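Long-range contact in TbiB1 (Thermobaculum terrenum, PDB 5V1V), which binds the leader peptide of a lasso-peptide precursor, probably presenting it for biosynthetic processing: residues Val10-His14 / Trp40-Glu44. Residues are numbered along the deposited sequence; the frame is centred on the assembly and turned at random.
Sequences VVSAH and WSLLE. With ZN (zinc ion), chain E.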
loop_
_atom_site.group_PDB
_atom_site.type_symbol
_atom_site.label_atom_id
_atom_site.label_comp_id
_atom_site.label_asym_id
_atom_site.label_seq_id
_atom_site.Cartn_x
_atom_site.Cartn_y
_atom_site.Cartn_z
ATOM N N VAL A 10 1.961 -12.678 1.812
ATOM C CA VAL A 10 0.936 -11.970 1.046
ATOM C C VAL A 10 0.999 -12.304 -0.442
ATOM O O VAL A 10 2.070 -12.264 -1.059
ATOM C CB VAL A 10 1.028 -10.441 1.270
ATOM C CG1 VAL A 10 0.020 -9.698 0.410
ATOM C CG2 VAL A 10 0.767 -10.112 2.727
ATOM N N VAL A 11 -0.163 -12.659 -0.990
ATOM C CA VAL A 11 -0.362 -12.831 -2.426
ATOM C C VAL A 11 -1.078 -11.580 -2.968
ATOM O O VAL A 11 -2.056 -11.127 -2.373
ATOM C CB VAL A 11 -1.214 -14.096 -2.714
ATOM C CG1 VAL A 11 -1.511 -14.234 -4.199
ATOM C CG2 VAL A 11 -0.520 -15.357 -2.208
ATOM N N SER A 12 -0.595 -11.033 -4.084
ATOM C CA SER A 12 -1.203 -9.852 -4.703
ATOM C C SER A 12 -1.810 -10.219 -6.048
ATOM O O SER A 12 -1.156 -10.846 -6.882
ATOM C CB SER A 12 -0.170 -8.743 -4.916
ATOM O OG SER A 12 0.470 -8.391 -3.715
ATOM N N ALA A 13 -3.059 -9.811 -6.252
ATOM C CA ALA A 13 -3.792 -10.094 -7.483
ATOM C C ALA A 13 -4.267 -8.772 -8.080
ATOM O O ALA A 13 -5.212 -8.173 -7.580
ATOM C CB ALA A 13 -4.982 -10.998 -7.185
ATOM N N HIS A 14 -3.612 -8.313 -9.142
ATOM C CA HIS A 14 -4.001 -7.061 -9.783
ATOM C C HIS A 14 -5.169 -7.262 -10.720
ATOM O O HIS A 14 -5.213 -8.224 -11.489
ATOM C CB HIS A 14 -2.848 -6.473 -10.582
ATOM C CG HIS A 14 -1.736 -5.946 -9.742
ATOM N ND1 HIS A 14 -1.654 -4.628 -9.353
ATOM C CD2 HIS A 14 -0.649 -6.560 -9.227
ATOM C CE1 HIS A 14 -0.566 -4.454 -8.626
ATOM N NE2 HIS A 14 0.063 -5.613 -8.536
ATOM N N TRP A 40 1.324 0.260 -3.337
ATOM C CA TRP A 40 1.611 -1.160 -3.210
ATOM C C TRP A 40 2.569 -1.636 -4.302
ATOM O O TRP A 40 3.535 -2.351 -4.033
ATOM C CB TRP A 40 0.317 -1.959 -3.226
ATOM C CG TRP A 40 0.542 -3.411 -2.945
ATOM C CD1 TRP A 40 0.639 -4.416 -3.869
ATOM C CD2 TRP A 40 0.743 -4.023 -1.660
ATOM N NE1 TRP A 40 0.878 -5.611 -3.237
ATOM C CE2 TRP A 40 0.933 -5.403 -1.885
ATOM C CE3 TRP A 40 0.755 -3.547 -0.342
ATOM C CZ2 TRP A 40 1.147 -6.315 -0.848
ATOM C CZ3 TRP A 40 0.969 -4.461 0.698
ATOM C CH2 TRP A 40 1.161 -5.831 0.432
ATOM N N SER A 41 2.318 -1.205 -5.534
ATOM C CA SER A 41 3.184 -1.582 -6.647
ATOM C C SER A 41 4.628 -1.124 -6.436
ATOM O O SER A 41 5.577 -1.854 -6.753
ATOM C CB SER A 41 2.636 -1.050 -7.966
ATOM O OG SER A 41 1.402 -1.667 -8.276
ATOM N N LEU A 42 4.794 0.072 -5.878
ATOM C CA LEU A 42 6.125 0.588 -5.564
ATOM C C LEU A 42 6.786 -0.203 -4.430
ATOM O O LEU A 42 7.983 -0.480 -4.476
ATOM C CB LEU A 42 6.055 2.082 -5.230
ATOM C CG LEU A 42 5.685 2.992 -6.411
ATOM C CD1 LEU A 42 5.061 4.298 -5.943
ATOM C CD2 LEU A 42 6.893 3.252 -7.298
ATOM N N LEU A 43 6.002 -0.573 -3.413
ATOM C CA LEU A 43 6.512 -1.452 -2.355
ATOM C C LEU A 43 6.961 -2.802 -2.927
ATOM O O LEU A 43 7.988 -3.351 -2.520
ATOM C CB LEU A 43 5.470 -1.665 -1.257
ATOM C CG LEU A 43 5.180 -0.464 -0.360
ATOM C CD1 LEU A 43 3.914 -0.744 0.433
ATOM C CD2 LEU A 43 6.342 -0.133 0.565
ATOM N N GLU A 44 6.191 -3.337 -3.870
ATOM C CA GLU A 44 6.555 -4.591 -4.534
ATOM C C GLU A 44 7.925 -4.515 -5.205
ATOM O O GLU A 44 8.645 -5.516 -5.267
ATOM C CB GLU A 44 5.482 -4.998 -5.544
ATOM C CG GLU A 44 4.194 -5.461 -4.890
ATOM C CD GLU A 44 3.115 -5.835 -5.881
ATOM O OE1 GLU A 44 2.817 -5.030 -6.783
ATOM O OE2 GLU A 44 2.540 -6.930 -5.738
HETATM ZN ZN ZN E . 1.983 -5.840 -8.346
HETATM O O HOH W 1 2.926 -4.670 -9.586
#
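Ser12 and Trp40 are the nearest backbone pair, their CA atoms 9.3 Å apart. The N-to-C directions of strand segment 10-14 and helix segment 40-44 make an angle of 127°. Their axes come no closer than 11.5 Å, and the gap is bridged by side chains and a zinc ion. The Trp40 indole reaches across to the strand, CG being anti to the backbone N (chi1 -174°), which carries the pyrrole edge to Ser12. There Trp40 NE1 donates to Ser12 OG (2.9 Å) in a bent bond, N-H...O 145°, with the oxygen tilted slightly out of the indole plane. Farther round the indole, Val10 CG1 packs obliquely on Trp40 CZ2 at 3.8 Å. A leucine in place of Trp40 would probably leave Ser12 OG without its indole donor and open a gap beside Val10. Glu44 and His14 approach from opposite directions and share a zinc ion, bound by Glu44 OE1 and His14 NE2, each at 1.9 Å, and by a water. Their carboxylate and imidazole planes are inclined to each other. Ser41 OG, hydrogen-bonded to Ser37 O, sits at the imidazole edge, 3.4 Å from His14 CE1. In this PqqD-like fold, the zinc site thus ties an outer strand of the three-stranded antiparallel sheet to the C-terminal end of helix 34-44.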